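Local coordinates for uncharacterized protein (Bacteroides caccae, PDB 3NO2), which is of unknown function but folds into a six-bladed beta-propeller with a region resembling the Mal s 1 allergenic protein family, at residues 23-28 against 257-262; 47-52 against 66-71; 114-119 against 138-143; 186-191 against 224-229. All coordinates share one frame; numbering follows the deposited sequence. Where two conformers were deposited one is given.

All four contacts belong to one six-bladed beta-propeller, each blade an antiparallel sheet of four strands. Interactions 2, 3 and 4 follow one another in series along the chain, while interaction 1 joins a turn near its start to a strand near its end and so spans them all. Interaction 2 lies within a single blade; the other three bridge successive blades, interaction 1 where the last blade meets the one pairing strand 6-10 with strand 270-274. Interactions 1 and 4 share the blade of strands 214-220 to 255-259 and meet where Trp257 packs on Tyr227, their centres about 20 Å apart. Interactions 1 and 3 sit on opposite sides of the chain's centre, their centres about 34 Å apart.

Interaction 1. Residues 23-28 against 257-262; sequences DTKEIV and WQLNDK
Lys25 NZ gives a hydrogen bond to the backbone carbonyl Gln258 O at 2.8 Å, arriving almost in line with the C=O bond (167° at the oxygen). The lysine gets there because CG lies beside its backbone N (chi1 -52°) and the chain is extended from CG onward, so its methylenes run alongside the neighbouring strand. On the way Lys25 CG passes 3.9 Å from Leu259 CD2, and Lys25 CE comes 3.7 Å from Trp257 NE1, approaching the indole obliquely. The ammonium itself lies rather far from the indole, so any cation-pi attraction is weak at most; Lys22 makes another with the same ring. A water in the plane of the indole, at its edge, donates to Asp23 O at 2.8 Å and takes a weak bond from Trp257 NE1. The turn carrying Lys25 is shaped by Thr24 OG1, which accepts from Glu26 N in an ST turn. Beside this, Leu259 on Ile20 and Trp257 on Leu7 add apolar contacts between the same two blades. A long, flexible lysine suits this partly exposed seam: between these two segments its carbon chain covers apolar groups while its charged end reaches a carbonyl, helped by a water bridge that is weak on the indole side.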
loop_
_atom_site.group_PDB
_atom_site.type_symbol
_atom_site.label_atom_id
_atom_site.label_comp_id
_atom_site.label_asym_id
_atom_site.label_seq_id
_atom_site.Cartn_x
_atom_site.Cartn_y
_atom_site.Cartn_z
ATOM N N ASP A 23 -4.985 -18.906 -8.049
ATOM C CA ASP A 23 -5.634 -19.759 -9.027
ATOM C C ASP A 23 -6.981 -20.249 -8.552
ATOM O O ASP A 23 -7.957 -20.190 -9.308
ATOM C CB ASP A 23 -4.762 -20.978 -9.325
ATOM C CG ASP A 23 -3.519 -20.640 -10.150
ATOM O OD1 ASP A 23 -3.391 -19.510 -10.684
ATOM O OD2 ASP A 23 -2.684 -21.548 -10.298
ATOM N N THR A 24 -7.060 -20.720 -7.317
ATOM C CA THR A 24 -8.310 -21.192 -6.754
ATOM C C THR A 24 -9.200 -20.094 -6.166
ATOM O O THR A 24 -10.401 -20.296 -5.956
ATOM C CB THR A 24 -8.082 -22.260 -5.699
ATOM O OG1 THR A 24 -7.460 -21.614 -4.572
ATOM C CG2 THR A 24 -7.200 -23.431 -6.199
ATOM N N LYS A 25 -8.593 -18.933 -5.908
ATOM C CA LYS A 25 -9.263 -17.814 -5.233
ATOM C C LYS A 25 -9.670 -18.165 -3.799
ATOM O O LYS A 25 -10.574 -17.534 -3.262
ATOM C CB LYS A 25 -10.407 -17.231 -6.027
ATOM C CG LYS A 25 -10.081 -16.834 -7.454
ATOM C CD LYS A 25 -11.240 -16.128 -8.138
ATOM C CE LYS A 25 -11.066 -15.805 -9.592
ATOM N NZ LYS A 25 -12.258 -15.099 -10.115
ATOM N N GLU A 26 -9.004 -19.129 -3.183
ATOM C CA GLU A 26 -9.310 -19.553 -1.825
ATOM C C GLU A 26 -8.392 -18.867 -0.825
ATOM O O GLU A 26 -7.200 -18.705 -1.076
ATOM C CB GLU A 26 -9.150 -21.062 -1.703
ATOM C CG GLU A 26 -10.200 -21.855 -2.512
ATOM C CD GLU A 26 -11.532 -22.075 -1.794
ATOM O OE1 GLU A 26 -11.694 -21.589 -0.653
ATOM O OE2 GLU A 26 -12.408 -22.756 -2.386
ATOM N N ILE A 27 -8.954 -18.464 0.299
ATOM C CA ILE A 27 -8.141 -18.049 1.471
ATOM C C ILE A 27 -7.543 -19.322 2.090
ATOM O O ILE A 27 -8.303 -20.238 2.509
ATOM C CB ILE A 27 -8.989 -17.283 2.485
ATOM C CG1 ILE A 27 -9.369 -15.929 1.901
ATOM C CG2 ILE A 27 -8.214 -17.095 3.824
ATOM C CD1 ILE A 27 -10.275 -15.056 2.805
ATOM N N VAL A 28 -6.216 -19.434 2.111
ATOM C CA VAL A 28 -5.558 -20.616 2.646
ATOM C C VAL A 28 -4.947 -20.390 4.031
ATOM O O VAL A 28 -4.479 -21.344 4.648
ATOM C CB VAL A 28 -4.528 -21.174 1.672
ATOM C CG1 VAL A 28 -5.233 -21.590 0.342
ATOM C CG2 VAL A 28 -3.371 -20.212 1.429
ATOM N N TRP A 257 -8.204 -11.030 -14.460
ATOM C CA TRP A 257 -8.411 -11.858 -13.275
ATOM C C TRP A 257 -8.939 -10.953 -12.154
ATOM O O TRP A 257 -8.587 -9.767 -12.128
ATOM C CB TRP A 257 -7.115 -12.579 -12.870
ATOM C CG TRP A 257 -7.190 -13.348 -11.582
ATOM C CD1 TRP A 257 -7.506 -14.662 -11.425
ATOM C CD2 TRP A 257 -6.940 -12.843 -10.254
ATOM N NE1 TRP A 257 -7.498 -15.003 -10.109
ATOM C CE2 TRP A 257 -7.118 -13.913 -9.362
ATOM C CE3 TRP A 257 -6.560 -11.603 -9.745
ATOM C CZ2 TRP A 257 -6.938 -13.780 -8.006
ATOM C CZ3 TRP A 257 -6.366 -11.475 -8.401
ATOM C CH2 TRP A 257 -6.565 -12.553 -7.529
ATOM N N GLN A 258 -9.797 -11.473 -11.281
ATOM C CA GLN A 258 -10.298 -10.669 -10.196
ATOM C C GLN A 258 -10.779 -11.501 -9.038
ATOM O O GLN A 258 -11.140 -12.669 -9.214
ATOM C CB GLN A 258 -11.456 -9.769 -10.678
ATOM C CG GLN A 258 -12.720 -10.543 -11.128
ATOM C CD GLN A 258 -13.692 -9.622 -11.782
ATOM O OE1 GLN A 258 -14.562 -9.012 -11.119
ATOM N NE2 GLN A 258 -13.586 -9.500 -13.127
ATOM N N LEU A 259 -10.812 -10.867 -7.864
ATOM C CA LEU A 259 -11.567 -11.338 -6.705
ATOM C C LEU A 259 -12.816 -10.493 -6.591
ATOM O O LEU A 259 -12.713 -9.244 -6.629
ATOM C CB LEU A 259 -10.757 -11.165 -5.400
ATOM C CG LEU A 259 -9.447 -11.929 -5.334
ATOM C CD1 LEU A 259 -8.774 -11.685 -3.979
ATOM C CD2 LEU A 259 -9.615 -13.448 -5.615
ATOM N N ASN A 260 -13.975 -11.125 -6.516
ATOM C CA ASN A 260 -15.247 -10.426 -6.562
ATOM C C ASN A 260 -16.258 -11.206 -5.719
ATOM O O ASN A 260 -17.099 -11.964 -6.239
ATOM C CB ASN A 260 -15.723 -10.279 -8.021
ATOM C CG ASN A 260 -16.884 -9.318 -8.171
ATOM O OD1 ASN A 260 -17.484 -8.869 -7.188
ATOM N ND2 ASN A 260 -17.182 -8.951 -9.410
ATOM N N ASP A 261 -16.188 -11.023 -4.409
ATOM C CA ASP A 261 -17.066 -11.712 -3.463
ATOM C C ASP A 261 -16.891 -10.991 -2.126
ATOM O O ASP A 261 -15.929 -11.190 -1.423
ATOM C CB ASP A 261 -16.726 -13.177 -3.376
ATOM C CG ASP A 261 -17.758 -13.960 -2.576
ATOM O OD1 ASP A 261 -18.342 -13.351 -1.661
ATOM O OD2 ASP A 261 -17.946 -15.173 -2.820
ATOM N N LYS A 262 -17.858 -10.107 -1.855
ATOM C CA LYS A 262 -17.777 -9.242 -0.695
ATOM C C LYS A 262 -18.109 -9.968 0.601
ATOM O O LYS A 262 -17.959 -9.374 1.660
ATOM C CB LYS A 262 -18.712 -8.009 -0.878
ATOM C CG LYS A 262 -20.209 -8.334 -0.809
ATOM C CD LYS A 262 -21.080 -7.124 -1.258
ATOM C CE LYS A 262 -22.433 -7.587 -1.801
ATOM N NZ LYS A 262 -22.389 -7.959 -3.276
HETATM O O HOH W 1 -8.118 -17.854 -10.925
#

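Interaction 2. Residues 47-52 against 66-71; sequences AGEILF and RELWNI
Leu51 and Trp69 make the tight half of this contact: Leu51 CD1 lies 3.7 Å from Trp69 CH2 and 4.1 Å from Trp69 CZ2, approaching the six-membered part of the indole obliquely. Leu51 has CG opposite its backbone N (chi1 172°), which carries the methyl toward the indole. Both residues are buried, and strands of the next blade cover them: Ala82 and Ile84 pack on Leu51, Val104 on Trp69. The other half is looser and more open. Here Glu49 CG rests 4.0 Å from Leu68 CD1, the two side chains crossing at about a right angle; Leu68 is exposed. Glutamate fits this border between core and solvent, offering a methylene to Leu68 while its OE1 is bonded to Thr45 OG1. A classic beta bulge, with Leu68 and Trp69 both facing Met60, allows these consecutive residues to serve the same side. Because strand 57-61 lies between the two segments, their side chains meet across it by dispersion and exclusion of water alone, the Leu51-Trp69 pair shielded from water and the Glu49-Leu68 pair beside solvent.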
loop_
_atom_site.group_PDB
_atom_site.type_symbol
_atom_site.label_atom_id
_atom_site.label_comp_id
_atom_site.label_asym_id
_atom_site.label_seq_id
_atom_site.Cartn_x
_atom_site.Cartn_y
_atom_site.Cartn_z
ATOM N N ALA A 47 11.945 -14.969 1.968
ATOM C CA ALA A 47 11.890 -16.170 2.789
ATOM C C ALA A 47 10.490 -16.546 3.251
ATOM O O ALA A 47 10.319 -17.617 3.827
ATOM C CB ALA A 47 12.800 -16.054 3.967
ATOM N N GLY A 48 9.499 -15.676 3.016
ATOM C CA GLY A 48 8.109 -15.998 3.332
ATOM C C GLY A 48 7.588 -15.456 4.660
ATOM O O GLY A 48 6.503 -15.832 5.080
ATOM N N GLU A 49 8.386 -14.628 5.328
ATOM C CA GLU A 49 7.923 -13.948 6.543
ATOM C C GLU A 49 6.993 -12.806 6.146
ATOM O O GLU A 49 7.022 -12.339 5.004
ATOM C CB GLU A 49 9.076 -13.405 7.359
ATOM C CG GLU A 49 10.044 -14.515 7.845
ATOM C CD GLU A 49 11.496 -14.235 7.508
ATOM O OE1 GLU A 49 11.868 -13.547 6.498
ATOM O OE2 GLU A 49 12.317 -14.747 8.302
ATOM N N ILE A 50 6.170 -12.387 7.089
ATOM C CA ILE A 50 5.052 -11.487 6.833
ATOM C C ILE A 50 5.212 -10.234 7.699
ATOM O O ILE A 50 5.350 -10.326 8.921
ATOM C CB ILE A 50 3.745 -12.195 7.171
ATOM C CG1 ILE A 50 3.487 -13.296 6.146
ATOM C CG2 ILE A 50 2.566 -11.216 7.176
ATOM C CD1 ILE A 50 2.610 -14.404 6.700
ATOM N N LEU A 51 5.222 -9.059 7.056
ATOM C CA LEU A 51 5.311 -7.758 7.706
ATOM C C LEU A 51 3.961 -7.051 7.508
ATOM O O LEU A 51 3.410 -7.088 6.389
ATOM C CB LEU A 51 6.391 -6.927 7.003
ATOM C CG LEU A 51 6.504 -5.458 7.406
ATOM C CD1 LEU A 51 6.943 -5.259 8.878
ATOM C CD2 LEU A 51 7.465 -4.727 6.435
ATOM N N PHE A 52 3.420 -6.437 8.547
ATOM C CA PHE A 52 2.216 -5.624 8.364
ATOM C C PHE A 52 2.192 -4.478 9.316
ATOM O O PHE A 52 2.676 -4.580 10.451
ATOM C CB PHE A 52 0.915 -6.476 8.453
ATOM C CG PHE A 52 0.613 -7.086 9.798
ATOM C CD1 PHE A 52 1.209 -8.273 10.199
ATOM C CD2 PHE A 52 -0.252 -6.469 10.643
ATOM C CE1 PHE A 52 0.892 -8.814 11.431
ATOM C CE2 PHE A 52 -0.566 -7.004 11.877
ATOM C CZ PHE A 52 0.025 -8.170 12.277
ATOM N N ARG A 66 4.327 -16.932 14.450
ATOM C CA ARG A 66 5.098 -16.517 15.599
ATOM C C ARG A 66 5.640 -15.119 15.384
ATOM O O ARG A 66 6.134 -14.783 14.313
ATOM C CB ARG A 66 6.260 -17.458 15.817
ATOM C CG ARG A 66 5.809 -18.826 16.348
ATOM C CD ARG A 66 6.967 -19.799 16.535
ATOM N NE ARG A 66 7.403 -20.281 15.225
ATOM C CZ ARG A 66 8.641 -20.202 14.735
ATOM N NH1 ARG A 66 9.649 -19.698 15.457
ATOM N NH2 ARG A 66 8.878 -20.655 13.505
ATOM N N GLU A 67 5.613 -14.303 16.421
ATOM C CA GLU A 67 6.037 -12.919 16.291
ATOM C C GLU A 67 7.556 -12.807 16.370
ATOM O O GLU A 67 8.168 -13.312 17.320
ATOM C CB GLU A 67 5.399 -12.033 17.374
ATOM C CG GLU A 67 5.831 -10.550 17.299
ATOM C CD GLU A 67 4.987 -9.652 18.158
ATOM O OE1 GLU A 67 3.772 -9.806 17.995
ATOM O OE2 GLU A 67 5.540 -8.913 18.975
ATOM N N LEU A 68 8.166 -12.180 15.390
ATOM C CA LEU A 68 9.610 -11.934 15.322
ATOM C C LEU A 68 9.967 -10.633 15.994
ATOM O O LEU A 68 10.877 -10.579 16.820
ATOM C CB LEU A 68 10.094 -11.966 13.865
ATOM C CG LEU A 68 9.925 -13.342 13.188
ATOM C CD1 LEU A 68 10.266 -13.281 11.694
ATOM C CD2 LEU A 68 10.767 -14.440 13.875
ATOM N N TRP A 69 9.258 -9.566 15.669
ATOM C CA TRP A 69 9.514 -8.267 16.258
ATOM C C TRP A 69 8.296 -7.379 16.049
ATOM O O TRP A 69 7.465 -7.659 15.200
ATOM C CB TRP A 69 10.759 -7.588 15.682
ATOM C CG TRP A 69 10.870 -7.358 14.218
ATOM C CD1 TRP A 69 11.580 -8.106 13.346
ATOM C CD2 TRP A 69 10.305 -6.290 13.450
ATOM N NE1 TRP A 69 11.516 -7.581 12.111
ATOM C CE2 TRP A 69 10.734 -6.450 12.119
ATOM C CE3 TRP A 69 9.477 -5.192 13.758
ATOM C CZ2 TRP A 69 10.356 -5.562 11.103
ATOM C CZ3 TRP A 69 9.124 -4.312 12.744
ATOM C CH2 TRP A 69 9.538 -4.536 11.423
ATOM N N ASN A 70 8.244 -6.309 16.833
ATOM C CA ASN A 70 7.124 -5.364 16.840
ATOM C C ASN A 70 7.661 -3.996 17.170
ATOM O O ASN A 70 8.566 -3.848 18.030
ATOM C CB ASN A 70 6.124 -5.750 17.920
ATOM C CG ASN A 70 4.933 -4.873 17.961
ATOM O OD1 ASN A 70 4.158 -4.857 16.998
ATOM N ND2 ASN A 70 4.755 -4.096 19.028
ATOM N N ILE A 71 7.136 -2.981 16.501
ATOM C CA ILE A 71 7.389 -1.579 16.840
ATOM C C ILE A 71 6.055 -0.887 17.051
ATOM O O ILE A 71 5.204 -0.876 16.143
ATOM C CB ILE A 71 8.195 -0.880 15.762
ATOM C CG1 ILE A 71 9.560 -1.569 15.605
ATOM C CG2 ILE A 71 8.332 0.665 16.106
ATOM C CD1 ILE A 71 10.396 -0.986 14.394
#

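Interaction 3. Residues 114-119 against 138-143; sequences TEFETG and YLVPLF
Phe116 and Val140 form the apolar middle of this buried contact, coming from opposite directions. Phe116 CZ lies 4.0 Å from each of the methyls of Val140, CG1 and CG2, which reach the ring obliquely; chi1 of the phenylalanine, 63°, sets CG between the backbone N and the carbonyl carbon and sends the ring toward Val140. Farther along, Thr118 CG2 meets Leu142 CD2 at 3.9 Å. The threonine methyl can be spent on packing because its hydroxyl is bonded to Ile120 N, in the chain just beyond.

Polar contacts gather at the Thr114 end. Thr114 OG1 lies 3.5 Å from Tyr138 CE2, a van der Waals approach, but the two hydroxyls are linked by a water that donates to Thr114 OG1 and to Tyr138 OH, each at 2.8 Å. Each hydroxyl has a further partner, Pro153 O for the threonine and Glu103 OE2 for the tyrosine.

The segments run in nearly the same direction, 24° apart, which lets alternate residues 114, 116 and 118 face 138, 140 and 142 in turn. Strand 110-116 is the outer edge of its blade and 138-142 the second strand of the next, so hydrophobic surface joins the two blades while the buried hydroxyls at one end are satisfied by water and protein partners.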
loop_
_atom_site.group_PDB
_atom_site.type_symbol
_atom_site.label_atom_id
_atom_site.label_comp_id
_atom_site.label_asym_id
_atom_site.label_seq_id
_atom_site.Cartn_x
_atom_site.Cartn_y
_atom_site.Cartn_z
ATOM N N THR A 114 14.009 8.897 9.979
ATOM C CA THR A 114 13.727 10.198 9.417
ATOM C C THR A 114 12.481 10.769 10.033
ATOM O O THR A 114 11.462 10.070 10.140
ATOM C CB THR A 114 13.538 10.057 7.887
ATOM O OG1 THR A 114 14.771 9.564 7.334
ATOM C CG2 THR A 114 13.105 11.407 7.205
ATOM N N GLU A 115 12.526 12.011 10.478
ATOM C CA GLU A 115 11.379 12.735 10.996
ATOM C C GLU A 115 11.065 13.928 10.099
ATOM O O GLU A 115 11.983 14.625 9.632
ATOM C CB GLU A 115 11.642 13.230 12.408
ATOM C CG GLU A 115 11.776 12.121 13.430
ATOM C CD GLU A 115 12.084 12.613 14.847
ATOM O OE1 GLU A 115 12.602 13.731 14.983
ATOM O OE2 GLU A 115 11.829 11.885 15.802
ATOM N N PHE A 116 9.783 14.202 9.875
ATOM C CA PHE A 116 9.377 15.370 9.112
ATOM C C PHE A 116 7.994 15.785 9.591
ATOM O O PHE A 116 7.199 14.979 10.079
ATOM C CB PHE A 116 9.415 15.072 7.605
ATOM C CG PHE A 116 8.452 13.989 7.148
ATOM C CD1 PHE A 116 8.761 12.658 7.294
ATOM C CD2 PHE A 116 7.263 14.320 6.530
ATOM C CE1 PHE A 116 7.891 11.671 6.891
ATOM C CE2 PHE A 116 6.398 13.314 6.109
ATOM C CZ PHE A 116 6.718 12.006 6.297
ATOM N N GLU A 117 7.700 17.057 9.437
ATOM C CA GLU A 117 6.394 17.602 9.742
ATOM C C GLU A 117 5.669 18.000 8.460
ATOM O O GLU A 117 6.198 18.720 7.585
ATOM C CB GLU A 117 6.518 18.793 10.692
ATOM C CG GLU A 117 5.210 19.484 11.011
ATOM C CD GLU A 117 4.131 18.541 11.560
ATOM O OE1 GLU A 117 4.459 17.762 12.439
ATOM O OE2 GLU A 117 2.983 18.603 11.046
ATOM N N THR A 118 4.449 17.480 8.328
ATOM C CA THR A 118 3.640 17.696 7.143
ATOM C C THR A 118 2.814 18.953 7.198
ATOM O O THR A 118 2.333 19.400 6.155
ATOM C CB THR A 118 2.641 16.537 6.921
ATOM O OG1 THR A 118 1.760 16.401 8.052
ATOM C CG2 THR A 118 3.387 15.204 6.646
ATOM N N GLY A 119 2.555 19.435 8.388
ATOM C CA GLY A 119 1.615 20.562 8.547
ATOM C C GLY A 119 0.156 20.109 8.627
ATOM O O GLY A 119 -0.744 20.942 8.852
ATOM N N TYR A 138 12.455 9.650 0.188
ATOM C CA TYR A 138 11.165 9.034 0.454
ATOM C C TYR A 138 10.055 9.740 -0.276
ATOM O O TYR A 138 9.990 10.992 -0.247
ATOM C CB TYR A 138 10.890 9.007 1.966
ATOM C CG TYR A 138 11.979 8.254 2.694
ATOM C CD1 TYR A 138 12.087 6.881 2.559
ATOM C CD2 TYR A 138 12.879 8.893 3.529
ATOM C CE1 TYR A 138 13.098 6.165 3.235
ATOM C CE2 TYR A 138 13.897 8.202 4.201
ATOM C CZ TYR A 138 13.979 6.840 4.053
ATOM O OH TYR A 138 14.984 6.137 4.733
ATOM N N LEU A 139 9.158 8.968 -0.875
ATOM C CA LEU A 139 7.990 9.511 -1.575
ATOM C C LEU A 139 6.792 9.351 -0.638
ATOM O O LEU A 139 6.419 8.220 -0.246
ATOM C CB LEU A 139 7.730 8.782 -2.882
ATOM C CG LEU A 139 8.820 8.939 -3.930
ATOM C CD1 LEU A 139 8.491 8.117 -5.189
ATOM C CD2 LEU A 139 8.986 10.434 -4.293
ATOM N N VAL A 140 6.208 10.483 -0.269
ATOM C CA VAL A 140 5.180 10.543 0.754
ATOM C C VAL A 140 3.903 11.100 0.129
ATOM O O VAL A 140 3.788 12.330 -0.096
ATOM C CB VAL A 140 5.592 11.428 1.913
ATOM C CG1 VAL A 140 4.511 11.420 3.015
ATOM C CG2 VAL A 140 7.011 11.030 2.456
ATOM N N PRO A 141 2.935 10.231 -0.192
ATOM C CA PRO A 141 1.652 10.719 -0.681
ATOM C C PRO A 141 0.807 11.196 0.493
ATOM O O PRO A 141 0.782 10.528 1.540
ATOM C CB PRO A 141 1.002 9.502 -1.359
ATOM C CG PRO A 141 2.005 8.345 -1.180
ATOM C CD PRO A 141 2.919 8.774 -0.054
ATOM N N LEU A 142 0.105 12.314 0.353
ATOM C CA LEU A 142 -0.671 12.891 1.458
ATOM C C LEU A 142 -2.101 13.135 1.072
ATOM O O LEU A 142 -2.397 13.718 0.038
ATOM C CB LEU A 142 -0.047 14.205 1.939
ATOM C CG LEU A 142 1.370 14.081 2.522
ATOM C CD1 LEU A 142 1.992 15.514 2.674
ATOM C CD2 LEU A 142 1.388 13.339 3.861
ATOM N N PHE A 143 -2.999 12.667 1.933
ATOM C CA PHE A 143 -4.439 12.794 1.739
ATOM C C PHE A 143 -4.907 14.250 1.779
ATOM O O PHE A 143 -5.521 14.739 0.835
ATOM C CB PHE A 143 -5.228 12.067 2.821
ATOM C CG PHE A 143 -5.383 10.559 2.677
ATOM C CD1 PHE A 143 -4.571 9.767 1.910
ATOM C CD2 PHE A 143 -6.427 9.959 3.364
ATOM C CE1 PHE A 143 -4.812 8.385 1.849
ATOM C CE2 PHE A 143 -6.638 8.593 3.307
ATOM C CZ PHE A 143 -5.808 7.818 2.570
HETATM O O HOH W 2 15.309 6.837 7.410
#

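Interaction 4. Residues 186-191 against 224-229; sequences HCFVQL and GGLYIC
Phe188 and Leu226 come from opposite directions, and the methyl Leu226 CD2 settles obliquely on the outer end of the ring, 3.6 Å from Phe188 CZ and 4.0 Å from Phe188 CE2. Ile228 comes in at about a right angle to the phenylalanine and brings its CD1 to within 4.1 Å of Phe188 CE2, so that two aliphatic ends share one ring. With CG between the backbone N and the carbonyl carbon (chi1 63°), that ring is carried toward the facing strand. Leu226 and Ile228, two residues apart on a strand, present their side chains on the same face, as strand alternation requires. Leu218 of strand 214-220 touches both Phe188 and Ile228. Phenylalanine suits the place because its long, rigid side chain spans sheets whose closest CA atoms here, Phe188 CA and Ile228 CA, are 9.8 Å apart. A small glycol molecule, probably from the crystallisation liquor, lies near Leu226. Strand 187-191 is third in its blade and 226-231 second in the next, and such face-to-face apolar packing of successive sheets is what holds neighbouring blades together in a beta-propeller.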
loop_
_atom_site.group_PDB
_atom_site.type_symbol
_atom_site.label_atom_id
_atom_site.label_comp_id
_atom_site.label_asym_id
_atom_site.label_seq_id
_atom_site.Cartn_x
_atom_site.Cartn_y
_atom_site.Cartn_z
ATOM N N HIS A 186 -10.503 7.927 -7.702
ATOM C CA HIS A 186 -10.923 6.866 -8.632
ATOM C C HIS A 186 -9.978 6.720 -9.788
ATOM O O HIS A 186 -10.381 6.346 -10.889
ATOM C CB HIS A 186 -12.370 7.059 -9.149
ATOM C CG HIS A 186 -13.339 7.547 -8.109
ATOM N ND1 HIS A 186 -13.528 6.906 -6.903
ATOM C CD2 HIS A 186 -14.136 8.643 -8.071
ATOM C CE1 HIS A 186 -14.434 7.563 -6.187
ATOM N NE2 HIS A 186 -14.826 8.622 -6.879
ATOM N N CYS A 187 -8.708 7.014 -9.571
ATOM C CA CYS A 187 -7.729 6.998 -10.624
ATOM C C CYS A 187 -6.333 6.767 -10.055
ATOM O O CYS A 187 -6.093 6.790 -8.839
ATOM C CB CYS A 187 -7.728 8.340 -11.405
ATOM S SG CYS A 187 -7.124 9.759 -10.466
ATOM N N PHE A 188 -5.398 6.530 -10.950
ATOM C CA PHE A 188 -3.997 6.637 -10.628
ATOM C C PHE A 188 -3.255 7.421 -11.683
ATOM O O PHE A 188 -3.791 7.622 -12.804
ATOM C CB PHE A 188 -3.363 5.257 -10.398
ATOM C CG PHE A 188 -3.347 4.330 -11.574
ATOM C CD1 PHE A 188 -2.253 4.290 -12.431
ATOM C CD2 PHE A 188 -4.358 3.413 -11.749
ATOM C CE1 PHE A 188 -2.204 3.356 -13.452
ATOM C CE2 PHE A 188 -4.299 2.484 -12.779
ATOM C CZ PHE A 188 -3.240 2.469 -13.607
ATOM N N VAL A 189 -2.074 7.894 -11.366
ATOM C CA VAL A 189 -1.274 8.656 -12.324
ATOM C C VAL A 189 0.098 8.013 -12.467
ATOM O O VAL A 189 0.543 7.273 -11.590
ATOM C CB VAL A 189 -1.110 10.129 -11.927
ATOM C CG1 VAL A 189 -2.479 10.826 -11.897
ATOM C CG2 VAL A 189 -0.373 10.231 -10.566
ATOM N N GLN A 190 0.739 8.267 -13.610
ATOM C CA GLN A 190 2.124 7.939 -13.819
ATOM C C GLN A 190 2.930 9.236 -13.776
ATOM O O GLN A 190 2.572 10.184 -14.510
ATOM C CB GLN A 190 2.273 7.214 -15.159
ATOM C CG GLN A 190 3.703 6.812 -15.473
ATOM C CD GLN A 190 3.816 6.007 -16.764
ATOM O OE1 GLN A 190 2.866 5.345 -17.168
ATOM N NE2 GLN A 190 4.993 6.051 -17.401
ATOM N N LEU A 191 3.967 9.254 -12.956
ATOM C CA LEU A 191 4.868 10.396 -12.809
ATOM C C LEU A 191 6.222 10.104 -13.431
ATOM O O LEU A 191 6.824 9.071 -13.155
ATOM C CB LEU A 191 5.129 10.725 -11.343
ATOM C CG LEU A 191 3.932 11.150 -10.528
ATOM C CD1 LEU A 191 4.413 11.567 -9.104
ATOM C CD2 LEU A 191 3.172 12.264 -11.198
ATOM N N GLY A 224 3.904 -6.621 -17.388
ATOM C CA GLY A 224 3.408 -5.304 -17.877
ATOM C C GLY A 224 2.012 -4.999 -17.256
ATOM O O GLY A 224 1.396 -3.945 -17.443
ATOM N N GLY A 225 1.542 -5.981 -16.548
ATOM C CA GLY A 225 0.266 -5.880 -15.909
ATOM C C GLY A 225 0.355 -5.201 -14.549
ATOM O O GLY A 225 1.397 -4.729 -14.121
ATOM N N LEU A 226 -0.762 -5.215 -13.860
ATOM C CA LEU A 226 -0.869 -4.471 -12.607
ATOM C C LEU A 226 -2.000 -5.040 -11.741
ATOM O O LEU A 226 -3.112 -5.215 -12.241
ATOM C CB LEU A 226 -1.218 -2.998 -12.961
ATOM C CG LEU A 226 -1.252 -1.963 -11.858
ATOM C CD1 LEU A 226 0.173 -1.764 -11.296
ATOM C CD2 LEU A 226 -1.797 -0.619 -12.342
ATOM N N TYR A 227 -1.735 -5.281 -10.460
ATOM C CA TYR A 227 -2.809 -5.452 -9.482
ATOM C C TYR A 227 -3.271 -4.110 -8.989
ATOM O O TYR A 227 -2.440 -3.230 -8.691
ATOM C CB TYR A 227 -2.373 -6.291 -8.272
ATOM C CG TYR A 227 -2.053 -7.744 -8.540
ATOM C CD1 TYR A 227 -2.950 -8.605 -9.127
ATOM C CD2 TYR A 227 -0.854 -8.272 -8.122
ATOM C CE1 TYR A 227 -2.618 -9.935 -9.360
ATOM C CE2 TYR A 227 -0.524 -9.590 -8.359
ATOM C CZ TYR A 227 -1.407 -10.416 -8.963
ATOM O OH TYR A 227 -1.090 -11.767 -9.183
ATOM N N ILE A 228 -4.585 -3.962 -8.858
ATOM C CA ILE A 228 -5.213 -2.766 -8.292
ATOM C C ILE A 228 -6.122 -3.222 -7.171
ATOM O O ILE A 228 -7.069 -3.986 -7.380
ATOM C CB ILE A 228 -6.014 -1.989 -9.344
ATOM C CG1 ILE A 228 -5.161 -1.642 -10.551
ATOM C CG2 ILE A 228 -6.665 -0.758 -8.690
ATOM C CD1 ILE A 228 -5.977 -1.080 -11.738
ATOM N N CYS A 229 -5.877 -2.717 -5.966
ATOM C CA CYS A 229 -6.719 -2.915 -4.806
ATOM C C CYS A 229 -7.858 -1.869 -4.862
ATOM O O CYS A 229 -7.610 -0.672 -4.802
ATOM C CB CYS A 229 -5.955 -2.796 -3.507
ATOM S SG CYS A 229 -4.621 -4.005 -3.325
#